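Local coordinates for protein 3-deoxy-manno-octulosonate cytidylyltransferase (Escherichia coli, PDB 1H7E) that transfers CMP from CTP to the eight-carbon sugar KDO, giving CMP-KDO and diphosphate, probably for lipopolysaccharide synthesis, and works as a homodimer, at residues Val140-Ser154 with Leu200-Thr214. Sequence-based numbering, arbitrary orientation.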
ATOM      1  N   VAL A 140      12.922   4.140  -3.305  1.00 11.73           N
ATOM      2  CA  VAL A 140      11.486   3.904  -3.230  1.00  9.32           C
ATOM      3  C   VAL A 140      11.245   2.434  -2.901  1.00 10.35           C
ATOM      4  O   VAL A 140      11.795   1.552  -3.558  1.00 11.98           O
ATOM      5  CB  VAL A 140      10.785   4.301  -4.584  1.00  8.42           C
ATOM      6  CG1 VAL A 140       9.271   4.104  -4.512  1.00  3.30           C
ATOM      7  CG2 VAL A 140      11.120   5.746  -4.916  1.00  7.50           C
ATOM      8  N   LYS A 141      10.493   2.189  -1.826  1.00  9.20           N
ATOM      9  CA  LYS A 141      10.162   0.838  -1.399  1.00  9.16           C
ATOM     10  C   LYS A 141       8.779   0.473  -1.928  1.00  9.43           C
ATOM     11  O   LYS A 141       7.934   1.347  -2.177  1.00 12.78           O
ATOM     12  CB  LYS A 141      10.162   0.734   0.145  1.00  6.85           C
ATOM     13  CG  LYS A 141      11.555   0.576   0.794  1.00  6.98           C
ATOM     14  CD  LYS A 141      12.458   1.792   0.667  1.00  6.76           C
ATOM     15  CE  LYS A 141      11.873   3.066   1.286  1.00  7.20           C
ATOM     16  NZ  LYS A 141      12.909   4.154   1.418  1.00  9.68           N
ATOM     17  N   VAL A 142       8.564  -0.819  -2.130  1.00  7.57           N
ATOM     18  CA  VAL A 142       7.277  -1.304  -2.550  1.00  5.34           C
ATOM     19  C   VAL A 142       6.950  -2.556  -1.719  1.00  7.42           C
ATOM     20  O   VAL A 142       7.847  -3.298  -1.326  1.00  8.76           O
ATOM     21  CB  VAL A 142       7.237  -1.617  -4.092  1.00  9.42           C
ATOM     22  CG1 VAL A 142       8.313  -2.645  -4.481  1.00 10.51           C
ATOM     23  CG2 VAL A 142       5.844  -2.109  -4.505  1.00  6.41           C
ATOM     24  N   VAL A 143       5.671  -2.740  -1.405  1.00  7.97           N
ATOM     25  CA  VAL A 143       5.188  -3.914  -0.696  1.00  7.73           C
ATOM     26  C   VAL A 143       4.175  -4.540  -1.651  1.00  8.36           C
ATOM     27  O   VAL A 143       3.348  -3.813  -2.208  1.00  8.65           O
ATOM     28  CB  VAL A 143       4.496  -3.534   0.632  1.00  9.63           C
ATOM     29  CG1 VAL A 143       3.834  -4.782   1.238  1.00 15.08           C
ATOM     30  CG2 VAL A 143       5.534  -2.990   1.599  1.00 12.46           C
ATOM     31  N   VAL A 144       4.215  -5.864  -1.813  1.00  8.04           N
ATOM     32  CA  VAL A 144       3.330  -6.566  -2.745  1.00  8.72           C
ATOM     33  C   VAL A 144       2.505  -7.663  -2.097  1.00  9.10           C
ATOM     34  O   VAL A 144       2.842  -8.122  -1.016  1.00 10.10           O
ATOM     35  CB  VAL A 144       4.157  -7.207  -3.924  1.00 12.73           C
ATOM     36  CG1 VAL A 144       5.035  -6.145  -4.629  1.00 10.22           C
ATOM     37  CG2 VAL A 144       5.030  -8.341  -3.404  1.00 11.22           C
ATOM     38  N   ASN A 145       1.419  -8.058  -2.753  1.00  6.98           N
ATOM     39  CA  ASN A 145       0.535  -9.134  -2.275  1.00 10.34           C
ATOM     40  C   ASN A 145       0.959 -10.491  -2.892  1.00 11.50           C
ATOM     41  O   ASN A 145       2.008 -10.544  -3.546  1.00 11.51           O
ATOM     42  CB  ASN A 145      -0.963  -8.798  -2.520  1.00 10.72           C
ATOM     43  CG  ASN A 145      -1.364  -8.785  -3.997  1.00 11.76           C
ATOM     44  OD1 ASN A 145      -0.616  -9.194  -4.877  1.00 12.20           O
ATOM     45  ND2 ASN A 145      -2.558  -8.287  -4.263  1.00 15.69           N
ATOM     46  N   THR A 146       0.199 -11.581  -2.673  1.00 12.36           N
ATOM     47  CA  THR A 146       0.583 -12.902  -3.231  1.00 18.60           C
ATOM     48  C   THR A 146       0.669 -12.994  -4.760  1.00 19.02           C
ATOM     49  O   THR A 146       1.390 -13.840  -5.286  1.00 22.02           O
ATOM     50  CB  THR A 146      -0.299 -14.095  -2.732  1.00 19.15           C
ATOM     51  OG1 THR A 146      -1.695 -13.826  -2.954  1.00 25.58           O
ATOM     52  CG2 THR A 146      -0.054 -14.357  -1.281  1.00 25.63           C
ATOM     53  N   ARG A 147      -0.058 -12.128  -5.457  1.00 18.44           N
ATOM     54  CA  ARG A 147      -0.044 -12.098  -6.919  1.00 18.17           C
ATOM     55  C   ARG A 147       1.065 -11.169  -7.421  1.00 17.86           C
ATOM     56  O   ARG A 147       1.230 -10.966  -8.625  1.00 20.02           O
ATOM     57  CB  ARG A 147      -1.388 -11.601  -7.449  1.00 21.75           C
ATOM     58  CG  ARG A 147      -2.532 -12.574  -7.282  1.00 34.02           C
ATOM     59  CD  ARG A 147      -3.756 -12.125  -8.071  1.00 42.37           C
ATOM     60  NE  ARG A 147      -4.467 -11.008  -7.445  1.00 49.08           N
ATOM     61  CZ  ARG A 147      -5.330 -11.128  -6.432  1.00 51.85           C
ATOM     62  NH1 ARG A 147      -5.605 -12.315  -5.901  1.00 52.48           N
ATOM     63  NH2 ARG A 147      -5.956 -10.055  -5.971  1.00 54.36           N
ATOM     64  N   GLN A 148       1.844 -10.624  -6.496  1.00 12.52           N
ATOM     65  CA  GLN A 148       2.911  -9.684  -6.831  1.00 13.62           C
ATOM     66  C   GLN A 148       2.392  -8.303  -7.226  1.00 11.14           C
ATOM     67  O   GLN A 148       3.119  -7.490  -7.775  1.00 10.66           O
ATOM     68  CB  GLN A 148       3.837 -10.238  -7.917  1.00 21.75           C
ATOM     69  CG  GLN A 148       4.518 -11.507  -7.514  1.00 34.25           C
ATOM     70  CD  GLN A 148       5.681 -11.801  -8.417  1.00 46.88           C
ATOM     71  OE1 GLN A 148       5.510 -12.141  -9.595  1.00 52.08           O
ATOM     72  NE2 GLN A 148       6.886 -11.629  -7.887  1.00 50.50           N
ATOM     73  N   ASP A 149       1.115  -8.056  -6.985  1.00  8.76           N
ATOM     74  CA  ASP A 149       0.553  -6.739  -7.253  1.00 10.70           C
ATOM     75  C   ASP A 149       1.047  -5.798  -6.163  1.00 11.39           C
ATOM     76  O   ASP A 149       1.116  -6.183  -4.992  1.00  9.60           O
ATOM     77  CB  ASP A 149      -0.970  -6.781  -7.182  1.00 12.86           C
ATOM     78  CG  ASP A 149      -1.588  -7.602  -8.300  1.00 17.51           C
ATOM     79  OD1 ASP A 149      -0.961  -7.743  -9.377  1.00 17.73           O
ATOM     80  OD2 ASP A 149      -2.720  -8.073  -8.100  1.00 22.62           O
ATOM     81  N   ALA A 150       1.353  -4.559  -6.523  1.00  8.39           N
ATOM     82  CA  ALA A 150       1.808  -3.596  -5.534  1.00  9.18           C
ATOM     83  C   ALA A 150       0.659  -3.123  -4.653  1.00  7.28           C
ATOM     84  O   ALA A 150      -0.474  -2.921  -5.129  1.00  7.11           O
ATOM     85  CB  ALA A 150       2.467  -2.399  -6.215  1.00 11.39           C
ATOM     86  N   LEU A 151       0.931  -3.032  -3.348  1.00  7.21           N
ATOM     87  CA  LEU A 151      -0.059  -2.517  -2.390  1.00  6.31           C
ATOM     88  C   LEU A 151       0.192  -1.003  -2.252  1.00  6.17           C
ATOM     89  O   LEU A 151      -0.736  -0.205  -2.250  1.00 10.46           O
ATOM     90  CB  LEU A 151       0.092  -3.195  -1.009  1.00  7.53           C
ATOM     91  CG  LEU A 151      -0.246  -4.690  -0.968  1.00  8.82           C
ATOM     92  CD1 LEU A 151      -0.088  -5.201   0.469  1.00  9.68           C
ATOM     93  CD2 LEU A 151      -1.662  -4.921  -1.477  1.00 13.12           C
ATOM     94  N   TYR A 152       1.456  -0.620  -2.175  1.00  6.95           N
ATOM     95  CA  TYR A 152       1.816   0.796  -2.034  1.00  8.53           C
ATOM     96  C   TYR A 152       3.309   0.965  -2.327  1.00 10.11           C
ATOM     97  O   TYR A 152       4.077  -0.003  -2.244  1.00 10.02           O
ATOM     98  CB  TYR A 152       1.477   1.284  -0.593  1.00  7.96           C
ATOM     99  CG  TYR A 152       1.618   2.784  -0.339  1.00  7.30           C
ATOM    100  CD1 TYR A 152       0.859   3.705  -1.058  1.00  6.89           C
ATOM    101  CD2 TYR A 152       2.527   3.277   0.599  1.00  8.33           C
ATOM    102  CE1 TYR A 152       1.004   5.071  -0.859  1.00  6.10           C
ATOM    103  CE2 TYR A 152       2.672   4.660   0.808  1.00  6.05           C
ATOM    104  CZ  TYR A 152       1.905   5.540   0.067  1.00  8.16           C
ATOM    105  OH  TYR A 152       2.044   6.892   0.227  1.00 10.97           O
ATOM    106  N   PHE A 153       3.700   2.187  -2.711  1.00  8.02           N
ATOM    107  CA  PHE A 153       5.099   2.559  -2.987  1.00  8.59           C
ATOM    108  C   PHE A 153       5.344   3.733  -2.025  1.00  8.76           C
ATOM    109  O   PHE A 153       4.501   4.622  -1.926  1.00  7.06           O
ATOM    110  CB  PHE A 153       5.291   3.131  -4.407  1.00  8.14           C
ATOM    111  CG  PHE A 153       5.107   2.136  -5.519  1.00  6.70           C
ATOM    112  CD1 PHE A 153       3.829   1.853  -6.020  1.00  9.26           C
ATOM    113  CD2 PHE A 153       6.211   1.496  -6.071  1.00  8.86           C
ATOM    114  CE1 PHE A 153       3.638   0.930  -7.067  1.00  8.17           C
ATOM    115  CE2 PHE A 153       6.049   0.569  -7.121  1.00  9.26           C
ATOM    116  CZ  PHE A 153       4.757   0.286  -7.614  1.00  7.65           C
ATOM    117  N   SER A 154       6.501   3.779  -1.378  1.00  8.02           N
ATOM    118  CA  SER A 154       6.774   4.870  -0.458  1.00  7.70           C
ATOM    119  C   SER A 154       8.246   5.135  -0.250  1.00  8.61           C
ATOM    120  O   SER A 154       9.070   4.257  -0.468  1.00 10.33           O
ATOM    121  CB  SER A 154       6.149   4.563   0.912  1.00  8.62           C
ATOM    122  OG  SER A 154       6.209   5.702   1.768  1.00  9.98           O
ATOM    123  N   LEU A 200       5.772  10.935  -6.030  1.00 10.18           N
ATOM    124  CA  LEU A 200       5.911   9.636  -6.731  1.00 10.28           C
ATOM    125  C   LEU A 200       4.754   9.553  -7.715  1.00 12.68           C
ATOM    126  O   LEU A 200       3.593   9.320  -7.341  1.00  8.58           O
ATOM    127  CB  LEU A 200       5.854   8.435  -5.765  1.00  9.06           C
ATOM    128  CG  LEU A 200       7.032   8.239  -4.802  1.00 10.04           C
ATOM    129  CD1 LEU A 200       6.735   7.098  -3.793  1.00  9.12           C
ATOM    130  CD2 LEU A 200       8.312   7.985  -5.605  1.00 10.19           C
ATOM    131  N   GLU A 201       5.077   9.749  -8.988  1.00 11.46           N
ATOM    132  CA  GLU A 201       4.062   9.757 -10.024  1.00 14.58           C
ATOM    133  C   GLU A 201       3.240   8.493 -10.151  1.00 10.13           C
ATOM    134  O   GLU A 201       2.046   8.564 -10.460  1.00 11.75           O
ATOM    135  CB  GLU A 201       4.686  10.090 -11.376  1.00 20.17           C
ATOM    136  CG  GLU A 201       3.679  10.769 -12.291  1.00 35.91           C
ATOM    137  CD  GLU A 201       4.159  10.952 -13.729  1.00 44.06           C
ATOM    138  OE1 GLU A 201       5.375  10.805 -14.009  1.00 47.80           O
ATOM    139  OE2 GLU A 201       3.292  11.256 -14.586  1.00 47.84           O
ATOM    140  N   GLN A 202       3.846   7.341  -9.879  1.00 11.22           N
ATOM    141  CA  GLN A 202       3.119   6.078  -9.992  1.00  9.37           C
ATOM    142  C   GLN A 202       1.903   5.968  -9.050  1.00 10.56           C
ATOM    143  O   GLN A 202       0.984   5.192  -9.300  1.00  8.50           O
ATOM    144  CB  GLN A 202       4.061   4.871  -9.831  1.00 12.90           C
ATOM    145  CG  GLN A 202       4.748   4.724  -8.455  1.00 11.03           C
ATOM    146  CD  GLN A 202       6.058   5.473  -8.364  1.00 13.46           C
ATOM    147  OE1 GLN A 202       6.155   6.624  -8.755  1.00 15.94           O
ATOM    148  NE2 GLN A 202       7.080   4.819  -7.824  1.00 12.67           N
ATOM    149  N   LEU A 203       1.879   6.771  -7.987  1.00 10.06           N
ATOM    150  CA  LEU A 203       0.758   6.735  -7.060  1.00  8.58           C
ATOM    151  C   LEU A 203      -0.477   7.320  -7.709  1.00  9.40           C
ATOM    152  O   LEU A 203      -1.577   7.084  -7.228  1.00  8.81           O
ATOM    153  CB  LEU A 203       1.094   7.448  -5.737  1.00  9.21           C
ATOM    154  CG  LEU A 203       2.182   6.741  -4.908  1.00 10.94           C
ATOM    155  CD1 LEU A 203       2.505   7.533  -3.619  1.00  8.01           C
ATOM    156  CD2 LEU A 203       1.723   5.313  -4.578  1.00  6.75           C
ATOM    157  N   ARG A 204      -0.315   8.070  -8.808  1.00 10.13           N
ATOM    158  CA  ARG A 204      -1.498   8.616  -9.488  1.00 10.59           C
ATOM    159  C   ARG A 204      -2.333   7.453 -10.031  1.00  9.26           C
ATOM    160  O   ARG A 204      -3.572   7.481  -9.989  1.00 10.41           O
ATOM    161  CB  ARG A 204      -1.138   9.539 -10.658  1.00 10.92           C
ATOM    162  CG  ARG A 204      -2.375  10.218 -11.251  1.00 13.40           C
ATOM    163  CD  ARG A 204      -2.028  11.242 -12.317  1.00 10.88           C
ATOM    164  NE  ARG A 204      -0.963  12.139 -11.868  1.00 12.38           N
ATOM    165  CZ  ARG A 204      -0.376  13.048 -12.636  1.00 18.58           C
ATOM    166  NH1 ARG A 204      -0.763  13.196 -13.896  1.00 16.61           N
ATOM    167  NH2 ARG A 204       0.655  13.743 -12.176  1.00 15.94           N
ATOM    168  N   LEU A 205      -1.652   6.422 -10.519  1.00  8.28           N
ATOM    169  CA  LEU A 205      -2.326   5.244 -11.068  1.00  9.77           C
ATOM    170  C   LEU A 205      -3.072   4.465  -9.977  1.00 12.66           C
ATOM    171  O   LEU A 205      -4.217   4.024 -10.172  1.00  9.66           O
ATOM    172  CB  LEU A 205      -1.304   4.322 -11.737  1.00 10.08           C
ATOM    173  CG  LEU A 205      -0.610   4.916 -12.974  1.00 13.01           C
ATOM    174  CD1 LEU A 205       0.550   4.005 -13.372  1.00 11.73           C
ATOM    175  CD2 LEU A 205      -1.596   5.070 -14.121  1.00 14.33           C
ATOM    176  N   MET A 206      -2.405   4.287  -8.838  1.00 10.93           N
ATOM    177  CA  MET A 206      -2.987   3.562  -7.723  1.00 10.81           C
ATOM    178  C   MET A 206      -4.206   4.264  -7.162  1.00  8.84           C
ATOM    179  O   MET A 206      -5.167   3.612  -6.754  1.00  9.12           O
ATOM    180  CB  MET A 206      -1.930   3.326  -6.656  1.00 10.50           C
ATOM    181  CG  MET A 206      -0.794   2.498  -7.195  1.00 14.77           C
ATOM    182  SD  MET A 206       0.244   1.961  -5.871  1.00 23.73           S
ATOM    183  CE  MET A 206      -0.668   0.468  -5.401  1.00 16.08           C
ATOM    184  N   ASN A 207      -4.198   5.595  -7.199  1.00  9.88           N
ATOM    185  CA  ASN A 207      -5.340   6.372  -6.716  1.00  9.81           C
ATOM    186  C   ASN A 207      -6.608   6.024  -7.496  1.00  9.67           C
ATOM    187  O   ASN A 207      -7.714   5.982  -6.944  1.00 12.11           O
ATOM    188  CB  ASN A 207      -5.070   7.872  -6.867  1.00  7.96           C
ATOM    189  CG  ASN A 207      -6.159   8.720  -6.230  1.00 14.41           C
ATOM    190  OD1 ASN A 207      -6.498   8.526  -5.061  1.00 13.70           O
ATOM    191  ND2 ASN A 207      -6.758   9.617  -7.014  1.00 12.84           N
ATOM    192  N   ALA A 208      -6.427   5.797  -8.793  1.00 12.96           N
ATOM    193  CA  ALA A 208      -7.525   5.483  -9.706  1.00 15.01           C
ATOM    194  C   ALA A 208      -7.873   3.993  -9.762  1.00 14.96           C
ATOM    195  O   ALA A 208      -8.702   3.580 -10.564  1.00 15.74           O
ATOM    196  CB  ALA A 208      -7.185   6.001 -11.105  1.00 15.52           C
ATOM    197  N   GLY A 209      -7.211   3.186  -8.942  1.00 13.28           N
ATOM    198  CA  GLY A 209      -7.510   1.761  -8.917  1.00 12.39           C
ATOM    199  C   GLY A 209      -6.893   0.953 -10.047  1.00 15.14           C
ATOM    200  O   GLY A 209      -7.356  -0.148 -10.353  1.00 17.40           O
ATOM    201  N   ILE A 210      -5.861   1.494 -10.686  1.00 12.30           N
ATOM    202  CA  ILE A 210      -5.196   0.790 -11.775  1.00 11.00           C
ATOM    203  C   ILE A 210      -4.106  -0.087 -11.151  1.00 14.11           C
ATOM    204  O   ILE A 210      -3.211   0.398 -10.461  1.00 15.23           O
ATOM    205  CB  ILE A 210      -4.590   1.779 -12.780  1.00  9.18           C
ATOM    206  CG1 ILE A 210      -5.715   2.532 -13.497  1.00 13.34           C
ATOM    207  CG2 ILE A 210      -3.685   1.040 -13.781  1.00 11.99           C
ATOM    208  CD1 ILE A 210      -5.266   3.832 -14.126  1.00 16.42           C
ATOM    209  N   ASN A 211      -4.205  -1.385 -11.391  1.00 12.96           N
ATOM    210  CA  ASN A 211      -3.261  -2.338 -10.839  1.00 14.30           C
ATOM    211  C   ASN A 211      -1.871  -2.294 -11.452  1.00 15.62           C
ATOM    212  O   ASN A 211      -1.715  -2.194 -12.665  1.00 16.20           O
ATOM    213  CB  ASN A 211      -3.818  -3.758 -10.961  1.00 16.75           C
ATOM    214  CG  ASN A 211      -2.924  -4.785 -10.300  1.00 23.06           C
ATOM    215  OD1 ASN A 211      -2.578  -4.647  -9.128  1.00 22.22           O
ATOM    216  ND2 ASN A 211      -2.511  -5.802 -11.064  1.00 22.42           N
ATOM    217  N   ILE A 212      -0.857  -2.361 -10.595  1.00 11.72           N
ATOM    218  CA  ILE A 212       0.518  -2.356 -11.057  1.00 12.22           C
ATOM    219  C   ILE A 212       1.171  -3.626 -10.512  1.00 14.70           C
ATOM    220  O   ILE A 212       1.274  -3.790  -9.291  1.00 14.30           O
ATOM    221  CB  ILE A 212       1.289  -1.130 -10.542  1.00  7.60           C
ATOM    222  CG1 ILE A 212       0.624   0.174 -10.989  1.00  9.74           C
ATOM    223  CG2 ILE A 212       2.759  -1.206 -10.986  1.00 10.23           C
ATOM    224  CD1 ILE A 212       1.299   1.419 -10.367  1.00 10.26           C
ATOM    225  N   ARG A 213       1.521  -4.560 -11.401  1.00 10.65           N
ATOM    226  CA  ARG A 213       2.181  -5.783 -10.972  1.00 11.90           C
ATOM    227  C   ARG A 213       3.677  -5.516 -10.959  1.00 13.95           C
ATOM    228  O   ARG A 213       4.223  -4.949 -11.896  1.00 13.55           O
ATOM    229  CB  ARG A 213       1.819  -6.968 -11.858  1.00 12.78           C
ATOM    230  CG  ARG A 213       2.410  -8.284 -11.343  1.00 16.18           C
ATOM    231  CD  ARG A 213       1.608  -9.494 -11.815  1.00 16.24           C
ATOM    232  NE  ARG A 213       0.228  -9.441 -11.333  1.00 16.77           N
ATOM    233  CZ  ARG A 213      -0.838  -9.826 -12.027  1.00 21.37           C
ATOM    234  NH1 ARG A 213      -0.701 -10.322 -13.260  1.00 19.26           N
ATOM    235  NH2 ARG A 213      -2.051  -9.663 -11.501  1.00 17.42           N
ATOM    236  N   THR A 214       4.344  -5.938  -9.890  1.00 15.07           N
ATOM    237  CA  THR A 214       5.765  -5.665  -9.702  1.00 16.81           C
ATOM    238  C   THR A 214       6.584  -6.937  -9.624  1.00 21.69           C
ATOM    239  O   THR A 214       6.583  -7.585  -8.574  1.00 26.57           O
ATOM    240  CB  THR A 214       5.968  -4.813  -8.383  1.00 17.39           C
ATOM    241  OG1 THR A 214       5.073  -3.697  -8.394  1.00 21.75           O
ATOM    242  CG2 THR A 214       7.359  -4.239  -8.297  1.00 20.89           C
TER
HETATM  243  O   HOH W   1      -1.514  -2.506  -7.602  1.00 13.02           O
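Phe153 and Met206 meet at the packed end of this contact, a worked example of how one interface can change from apolar packing to a polar, solvent-facing side. The sulfur lies at the ring edge, near its plane, with Met206 SD 3.6 Å from Phe153 CD1, a Met-aromatic contact. One ring face carries Gln202 CG, 4.0 Å from the Phe153 centroid in a CH-pi contact, and Val142 CG2 covers the opposite face. Leu203 CD2 touches both Phe153 CB and the Tyr152 ring, whose hydroxyl turns to Glu198. Midway, straight backbone bonds from Ala150 N to Ile212 O and from Thr214 N to Gln148 O, both 2.9 Å, frame a single bridge between Asp149 and Arg213. A water joins Ala150 O to Asn211 OD1 and Ile212 N.

On the looser side Arg147 is the exposed member of a salt-bridge network around buried Asp149. Arg213 NE reaches Asp149 OD1 at 2.9 Å on the syn side, tilted 26° out of the carboxylate plane, and Asn211 ND2 comes from above the opposite face at 3.0 Å; a bend at chi3 (-61°) lays the guanidinium nearly coplanar with the carboxylate. A leucine in place of Arg213 would probably cost Asp149 OD1 its salt bridge, leaving the carboxylate to Asn211 and a long, weak bond from Arg147, and take from Asp117 a charged mate.

The hairpin 141-144/150-154 thus packs on helix 203-207 and edge strand 212-216, beside strands 122-129 and 169-179, while Thr146 bonds Asn207 of the second subunit.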